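Local coordinates for protein NADPH-ferredoxin reductase FprA (PDB 1LQT) that catalyses the reversible transfer of electrons between NADPH and ferredoxin using FAD, and may supply electrons to P450 systems, at residues Lys61-Ser64 with Lys65-Glu68; Lys69-Asp73 with Pro74-Phe78; Lys243-Lys246 with Gln247-Val251. All coordinates share one frame; numbering follows the deposited sequence. Where two conformers were deposited one is given.

Contact 1: residues Lys61-Ser64 with Lys65-Glu68; sequences KSIS and KQFE
The carbonyls of Ser62 and Ser64 each take an amide from 65-68, and with them the chain winds into helix 64-71, which lies in the connection from strand 34-40 to strand 76-80 in the Rossmann-type FAD-binding fold. Lys65 N reaches Ser62 O over three residues (3.0 Å), whereas Glu68 N reaches Ser64 O over four (2.9 Å). The bond from Gln66 N to Ile63 O is weak. Short first turns thus give way to the regular alpha-helical pattern.

Phenylalanine suits the buried side of this helix. The ring of Phe67 lies beneath Ile63 O, which stands 3.8 Å above its plane and over its centre. In one of the two conformers of Ile63, CG1 comes to 3.8 Å from Phe67 CZ, a contact that is doubtful for the other. Elsewhere the ring stacks with Phe16 of helix 13-28 and touches Val49, so this face of the helix packs on helices 13-28 and 48-51; the Ile63 side chain lies about 7 Å from the FAD at the nearest atoms. Gln66, on the exposed flank, brings its CB against Ile63 O.

Serine's short hydroxyl arm can reach back to the preceding turn. With chi1 at 64°, Ser64 OG sits between its backbone N and carbonyl carbon and donates to Lys61 O at 2.9 Å, a carbonyl that also accepts Ser64 N. Glu68, one turn on, is reached through a water that gives one proton to Ser64 OG at 2.7 Å and the other to Glu68 OE1 at 2.8 Å.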
loop_
_atom_site.group_PDB
_atom_site.type_symbol
_atom_site.label_atom_id
_atom_site.label_comp_id
_atom_site.label_asym_id
_atom_site.label_seq_id
_atom_site.Cartn_x
_atom_site.Cartn_y
_atom_site.Cartn_z
ATOM N N LYS A 61 -10.893 7.233 -0.064
ATOM C CA LYS A 61 -10.957 6.665 1.286
ATOM C C LYS A 61 -12.382 6.428 1.759
ATOM O O LYS A 61 -12.602 5.696 2.706
ATOM C CB LYS A 61 -10.188 7.535 2.274
ATOM C CG LYS A 61 -8.702 7.675 2.014
ATOM C CD LYS A 61 -8.046 8.593 3.023
ATOM C CE LYS A 61 -6.579 8.775 2.816
ATOM N NZ LYS A 61 -5.668 7.731 3.416
ATOM N N SER A 62 -13.357 7.039 1.098
ATOM C CA SER A 62 -14.749 6.858 1.468
ATOM C C SER A 62 -15.212 5.421 1.347
ATOM O O SER A 62 -16.273 5.091 1.863
ATOM C CB SER A 62 -15.648 7.756 0.606
ATOM O OG SER A 62 -15.581 7.342 -0.741
ATOM N N ILE A 63 -14.446 4.568 0.660
ATOM C CA ILE A 63 -14.771 3.156 0.599
ATOM C C ILE A 63 -14.831 2.573 2.018
ATOM O O ILE A 63 -15.464 1.570 2.237
ATOM C CB ILE A 63 -13.695 2.406 -0.268
ATOM C CG1 ILE A 63 -14.048 0.923 -0.476
ATOM C CG2 ILE A 63 -12.324 2.501 0.358
ATOM C CD1 ILE A 63 -15.313 0.693 -1.286
ATOM N N SER A 64 -14.142 3.213 2.964
ATOM C CA SER A 64 -14.191 2.737 4.334
ATOM C C SER A 64 -15.611 2.661 4.889
ATOM O O SER A 64 -15.866 1.871 5.779
ATOM C CB SER A 64 -13.279 3.575 5.210
ATOM O OG SER A 64 -13.694 4.918 5.279
ATOM N N LYS A 65 -16.535 3.458 4.364
ATOM C CA LYS A 65 -17.907 3.380 4.830
ATOM C C LYS A 65 -18.491 2.009 4.586
ATOM O O LYS A 65 -19.262 1.496 5.375
ATOM C CB LYS A 65 -18.755 4.416 4.110
ATOM C CG LYS A 65 -18.544 5.812 4.549
ATOM C CD LYS A 65 -19.313 6.086 5.819
ATOM C CE LYS A 65 -19.408 7.542 6.113
ATOM N NZ LYS A 65 -20.253 7.729 7.304
ATOM N N GLN A 66 -18.155 1.415 3.443
ATOM C CA GLN A 66 -18.591 0.063 3.110
ATOM C C GLN A 66 -18.053 -0.932 4.136
ATOM O O GLN A 66 -18.746 -1.859 4.545
ATOM C CB GLN A 66 -18.075 -0.355 1.722
ATOM C CG GLN A 66 -18.738 0.219 0.565
ATOM C CD GLN A 66 -18.293 -0.461 -0.749
ATOM O OE1 GLN A 66 -17.817 -1.640 -0.776
ATOM N NE2 GLN A 66 -18.436 0.276 -1.833
ATOM N N PHE A 67 -16.782 -0.766 4.498
ATOM C CA PHE A 67 -16.169 -1.632 5.473
ATOM C C PHE A 67 -16.878 -1.491 6.819
ATOM O O PHE A 67 -17.097 -2.472 7.512
ATOM C CB PHE A 67 -14.661 -1.330 5.627
ATOM C CG PHE A 67 -13.855 -1.378 4.324
ATOM C CD1 PHE A 67 -14.335 -1.988 3.176
ATOM C CD2 PHE A 67 -12.627 -0.763 4.275
ATOM C CE1 PHE A 67 -13.565 -2.026 2.039
ATOM C CE2 PHE A 67 -11.853 -0.791 3.114
ATOM C CZ PHE A 67 -12.329 -1.407 2.022
ATOM N N GLU A 68 -17.235 -0.268 7.170
ATOM C CA GLU A 68 -17.934 -0.015 8.438
ATOM C C GLU A 68 -19.299 -0.693 8.440
ATOM O O GLU A 68 -19.715 -1.242 9.446
ATOM C CB GLU A 68 -18.084 1.478 8.678
ATOM C CG GLU A 68 -16.747 2.137 8.998
ATOM C CD GLU A 68 -16.833 3.639 9.132
ATOM O OE1 GLU A 68 -17.365 4.278 8.209
ATOM O OE2 GLU A 68 -16.335 4.162 10.113
HETATM O O HOH W 1 -15.666 5.935 6.795
#

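Contact 2: residues Lys69-Asp73 with Pro74-Phe78; sequences KTAED and PRFRF
Asp73 and Arg75 carry the polar part of this tight connection between helix 64-71 and strand 76-80. Backbone bonding first: Phe76 N donates to Asp73 O (3.0 Å), closing a type I beta turn in which Pro74 takes the second position, where its ring-restricted phi fits well. Aspartate adds a side-chain ring to the same corner: Asp73 OD1 accepts Arg75 N at 2.9 Å through its anti lone pair, making an Asx turn.

The charged interaction uses the other side of the carboxylate. Arg75 grips it side-on, NE to OD1 of Asp73 at 2.9 Å and NH2 to OD2 of Asp73 at 2.8 Å, both N-H bonds nearly straight at 172°. Each oxygen is met on its syn side, almost in the guanidinium plane; because the two flat groups are turned 26° apart, the nitrogens stand somewhat out of the carboxylate plane. OD1 therefore takes two donors from one residue, and the paired bonds hold the carboxylate against rotation.

The apolar contact is made by Ala71. Phe76, its CG swung away from the backbone N (chi1 179°), lays a ring face under Ala71: CA rests 3.9 Å from the ring centroid in a CH-pi contact, and CB of Ala71 is 3.6 Å from CE1 of Phe76. A small alanine lets the ring come so close.

Arg75 also makes a salt bridge to Asp27 and packs on Leu23 of helix 13-28, while Phe76 leans on Val36 and Met38 of strand 34-40, the neighbour of strand 76-80 in the sheet.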
loop_
_atom_site.group_PDB
_atom_site.type_symbol
_atom_site.label_atom_id
_atom_site.label_comp_id
_atom_site.label_asym_id
_atom_site.label_seq_id
_atom_site.Cartn_x
_atom_site.Cartn_y
_atom_site.Cartn_z
ATOM N N LYS A 69 -19.985 -0.659 7.314
ATOM C CA LYS A 69 -21.273 -1.314 7.223
ATOM C C LYS A 69 -21.120 -2.822 7.410
ATOM O O LYS A 69 -21.901 -3.430 8.122
ATOM C CB LYS A 69 -21.930 -0.988 5.886
ATOM C CG LYS A 69 -23.355 -1.507 5.746
ATOM C CD LYS A 69 -24.027 -1.015 4.475
ATOM C CE LYS A 69 -25.262 -1.832 4.160
ATOM N NZ LYS A 69 -26.185 -1.807 5.317
ATOM N N THR A 70 -20.088 -3.427 6.823
ATOM C CA THR A 70 -19.847 -4.841 7.043
ATOM C C THR A 70 -19.588 -5.102 8.530
ATOM O O THR A 70 -20.100 -6.054 9.108
ATOM C CB THR A 70 -18.669 -5.281 6.189
ATOM O OG1 THR A 70 -19.058 -5.212 4.817
ATOM C CG2 THR A 70 -18.245 -6.725 6.491
ATOM N N ALA A 71 -18.771 -4.246 9.144
ATOM C CA ALA A 71 -18.407 -4.411 10.537
ATOM C C ALA A 71 -19.593 -4.261 11.488
ATOM O O ALA A 71 -19.518 -4.743 12.622
ATOM C CB ALA A 71 -17.272 -3.483 10.907
ATOM N N GLU A 72 -20.680 -3.641 11.043
ATOM C CA GLU A 72 -21.878 -3.529 11.874
ATOM C C GLU A 72 -22.597 -4.864 12.014
ATOM O O GLU A 72 -23.429 -5.022 12.875
ATOM C CB GLU A 72 -22.880 -2.539 11.274
ATOM C CG GLU A 72 -22.553 -1.082 11.492
ATOM C CD GLU A 72 -22.530 -0.758 12.961
ATOM O OE1 GLU A 72 -21.423 -0.600 13.533
ATOM O OE2 GLU A 72 -23.633 -0.659 13.571
ATOM N N ASP A 73 -22.284 -5.836 11.173
ATOM C CA ASP A 73 -22.976 -7.101 11.235
ATOM C C ASP A 73 -22.687 -7.787 12.553
ATOM O O ASP A 73 -21.546 -7.870 12.951
ATOM C CB ASP A 73 -22.494 -7.985 10.090
ATOM C CG ASP A 73 -23.416 -9.114 9.808
ATOM O OD1 ASP A 73 -23.560 -9.988 10.691
ATOM O OD2 ASP A 73 -24.026 -9.194 8.711
ATOM N N PRO A 74 -23.721 -8.272 13.253
ATOM C CA PRO A 74 -23.477 -8.947 14.516
ATOM C C PRO A 74 -22.619 -10.204 14.422
ATOM O O PRO A 74 -22.094 -10.653 15.430
ATOM C CB PRO A 74 -24.900 -9.277 15.011
ATOM C CG PRO A 74 -25.703 -9.292 13.860
ATOM C CD PRO A 74 -25.159 -8.175 12.976
ATOM N N ARG A 75 -22.470 -10.754 13.230
ATOM C CA ARG A 75 -21.655 -11.956 13.037
ATOM C C ARG A 75 -20.161 -11.641 12.893
ATOM O O ARG A 75 -19.352 -12.543 12.804
ATOM C CB ARG A 75 -22.126 -12.643 11.763
ATOM C CG ARG A 75 -23.566 -13.166 11.837
ATOM C CD ARG A 75 -24.087 -13.654 10.524
ATOM N NE ARG A 75 -24.272 -12.566 9.581
ATOM C CZ ARG A 75 -24.748 -12.709 8.359
ATOM N NH1 ARG A 75 -25.073 -13.901 7.874
ATOM N NH2 ARG A 75 -24.900 -11.646 7.592
ATOM N N PHE A 76 -19.829 -10.350 12.849
ATOM C CA PHE A 76 -18.473 -9.861 12.623
ATOM C C PHE A 76 -17.888 -9.305 13.900
ATOM O O PHE A 76 -18.559 -8.532 14.598
ATOM C CB PHE A 76 -18.551 -8.736 11.591
ATOM C CG PHE A 76 -17.233 -8.101 11.262
ATOM C CD1 PHE A 76 -16.718 -7.096 12.033
ATOM C CD2 PHE A 76 -16.549 -8.476 10.116
ATOM C CE1 PHE A 76 -15.481 -6.525 11.689
ATOM C CE2 PHE A 76 -15.354 -7.909 9.774
ATOM C CZ PHE A 76 -14.821 -6.969 10.557
ATOM N N ARG A 77 -16.622 -9.638 14.170
ATOM C CA ARG A 77 -15.876 -9.052 15.277
ATOM C C ARG A 77 -14.505 -8.607 14.739
ATOM O O ARG A 77 -13.926 -9.270 13.887
ATOM C CB ARG A 77 -15.669 -10.040 16.415
ATOM C CG ARG A 77 -16.948 -10.542 17.032
ATOM C CD ARG A 77 -16.768 -11.356 18.301
ATOM N NE ARG A 77 -15.961 -12.554 18.066
ATOM C CZ ARG A 77 -15.787 -13.508 18.969
ATOM N NH1 ARG A 77 -16.335 -13.380 20.156
ATOM N NH2 ARG A 77 -15.061 -14.567 18.692
ATOM N N PHE A 78 -14.002 -7.516 15.303
ATOM C CA PHE A 78 -12.674 -6.991 15.031
ATOM C C PHE A 78 -11.804 -7.051 16.275
ATOM O O PHE A 78 -12.241 -6.693 17.356
ATOM C CB PHE A 78 -12.801 -5.535 14.610
ATOM C CG PHE A 78 -11.484 -4.809 14.376
ATOM C CD1 PHE A 78 -10.785 -4.979 13.201
ATOM C CD2 PHE A 78 -10.989 -3.900 15.298
ATOM C CE1 PHE A 78 -9.625 -4.273 12.986
ATOM C CE2 PHE A 78 -9.831 -3.196 15.080
ATOM C CZ PHE A 78 -9.136 -3.377 13.928
HETATM O O HOH W 2 -18.145 -5.304 15.283
#

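Contact 3: residues Lys243-Lys246 with Gln247-Val251; sequences KVCK and QNIKV
Asn248 folds back over the carbonyl of Val244, the residue one turn before it on helix 243-256. Its CB lies 3.5 Å from both Val244 O and Cys245 O. The chain then leans toward the backbone nitrogen (chi1 -77°), which puts CG 3.3 Å from Val244 O. At the tip, Asn248 OD1 lies 3.4 Å from Val244 O, two acceptors that share no hydrogen bond. OD1 and ND2 each stand 3.9 Å from Val244 CG1, the two side chains lying side by side and pointing the same way. Asparagine suits this buried place because both ends of its amide are used: OD1 bonds Thr209 OG1 and ND2 donates to Phe207 O.

Underneath, the backbone is regular alpha helix. Asn248 N donates to Val244 O at 2.8 Å, and Ile249 N to Cys245 O. Cys245 and Ile249 form the apolar side, with Cys245 SG 4.2 Å from Ile249 CG1, both packing on Leu203 and on Ala238 of helix 235-241. Toward solvent, Lys246 bends at its last torsion and crosses the extended Lys250, Lys246 CE to Lys250 NZ 3.4 Å; the like charges would be expected to repel.

The helix belongs to the beta-alpha-beta connection from strand 221-224 to its neighbour 265-270 in a six-stranded parallel sheet. This is the Rossmann-like NADP-binding domain, with Asn248 about 7 Å, side chain to side chain, from Asn157 and Glu211, residues probably involved in binding the nucleotide.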
loop_
_atom_site.group_PDB
_atom_site.type_symbol
_atom_site.label_atom_id
_atom_site.label_comp_id
_atom_site.label_asym_id
_atom_site.label_seq_id
_atom_site.Cartn_x
_atom_site.Cartn_y
_atom_site.Cartn_z
ATOM N N LYS A 243 -5.543 1.714 -23.861
ATOM C CA LYS A 243 -6.245 2.996 -23.710
ATOM C C LYS A 243 -5.637 3.904 -22.671
ATOM O O LYS A 243 -5.559 5.110 -22.879
ATOM C CB LYS A 243 -7.738 2.783 -23.416
ATOM C CG LYS A 243 -8.501 2.182 -24.588
ATOM C CD LYS A 243 -9.980 1.886 -24.252
ATOM C CE LYS A 243 -10.773 1.497 -25.506
ATOM N NZ LYS A 243 -12.244 1.254 -25.239
ATOM N N VAL A 244 -5.244 3.354 -21.536
ATOM C CA VAL A 244 -4.642 4.173 -20.486
ATOM C C VAL A 244 -3.351 4.776 -21.001
ATOM O O VAL A 244 -3.097 5.951 -20.799
ATOM C CB VAL A 244 -4.419 3.352 -19.220
ATOM C CG1 VAL A 244 -3.605 4.146 -18.201
ATOM C CG2 VAL A 244 -5.791 2.955 -18.646
ATOM N N CYS A 245 -2.540 3.966 -21.654
ATOM C CA CYS A 245 -1.269 4.440 -22.181
ATOM C C CYS A 245 -1.502 5.577 -23.186
ATOM O O CYS A 245 -0.849 6.610 -23.134
ATOM C CB CYS A 245 -0.528 3.287 -22.819
ATOM S SG CYS A 245 1.067 3.771 -23.515
ATOM N N LYS A 246 -2.459 5.380 -24.069
ATOM C CA LYS A 246 -2.798 6.428 -25.014
ATOM C C LYS A 246 -3.087 7.755 -24.327
ATOM O O LYS A 246 -2.568 8.817 -24.713
ATOM C CB LYS A 246 -4.022 5.981 -25.819
ATOM C CG LYS A 246 -4.638 7.046 -26.727
ATOM C CD LYS A 246 -5.785 6.483 -27.589
ATOM C CE LYS A 246 -6.304 7.543 -28.566
ATOM N NZ LYS A 246 -5.237 7.933 -29.549
ATOM N N GLN A 247 -3.923 7.693 -23.291
ATOM C CA GLN A 247 -4.292 8.892 -22.562
ATOM C C GLN A 247 -3.094 9.464 -21.814
ATOM O O GLN A 247 -2.901 10.670 -21.765
ATOM C CB GLN A 247 -5.488 8.650 -21.629
ATOM C CG GLN A 247 -6.745 8.214 -22.346
ATOM C CD GLN A 247 -7.185 9.201 -23.398
ATOM O OE1 GLN A 247 -7.226 10.406 -23.149
ATOM N NE2 GLN A 247 -7.540 8.693 -24.575
ATOM N N ASN A 248 -2.297 8.597 -21.214
ATOM C CA ASN A 248 -1.122 9.042 -20.494
ATOM C C ASN A 248 -0.200 9.841 -21.415
ATOM O O ASN A 248 0.324 10.872 -21.008
ATOM C CB ASN A 248 -0.321 7.866 -19.963
ATOM C CG ASN A 248 -0.896 7.209 -18.743
ATOM O OD1 ASN A 248 -1.890 7.648 -18.165
ATOM N ND2 ASN A 248 -0.236 6.136 -18.336
ATOM N N ILE A 249 0.049 9.331 -22.618
ATOM C CA ILE A 249 1.007 9.988 -23.492
ATOM C C ILE A 249 0.461 11.353 -23.912
ATOM O O ILE A 249 1.221 12.306 -24.018
ATOM C CB ILE A 249 1.384 9.085 -24.675
ATOM C CG1 ILE A 249 2.114 7.829 -24.201
ATOM C CG2 ILE A 249 2.240 9.823 -25.704
ATOM C CD1 ILE A 249 3.236 8.032 -23.227
ATOM N N LYS A 250 -0.850 11.472 -24.114
ATOM C CA LYS A 250 -1.424 12.784 -24.431
ATOM C C LYS A 250 -1.128 13.777 -23.312
ATOM O O LYS A 250 -0.763 14.920 -23.538
ATOM C CB LYS A 250 -2.939 12.667 -24.647
ATOM C CG LYS A 250 -3.349 11.964 -25.923
ATOM C CD LYS A 250 -4.869 11.734 -25.983
ATOM C CE LYS A 250 -5.299 10.865 -27.183
ATOM N NZ LYS A 250 -6.802 10.682 -27.224
ATOM N N VAL A 251 -1.275 13.321 -22.077
ATOM C CA VAL A 251 -1.014 14.169 -20.923
ATOM C C VAL A 251 0.470 14.545 -20.829
ATOM O O VAL A 251 0.819 15.700 -20.614
ATOM C CB VAL A 251 -1.511 13.502 -19.649
ATOM C CG1 VAL A 251 -1.060 14.267 -18.431
ATOM C CG2 VAL A 251 -3.038 13.368 -19.684
#

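From the N terminus, contact 1 starts helix 64-71 near the FAD, and contact 2 ends that helix and turns the chain into strand 76-80. The two adjoin in sequence, with centres about 13 Å apart, and together frame the helical link from strand 34-40 to its neighbour 76-80. Contact 3 comes much later, within helix 243-256 of the NADP-binding domain, its centre about 30 Å from that of contact 1 and 41 Å from that of contact 2. All three are local and run in series: none closes a long loop, nests or crosses. One pair therefore belongs to the FAD-binding sheet, the third to the parallel sheet of the NADP-binding domain.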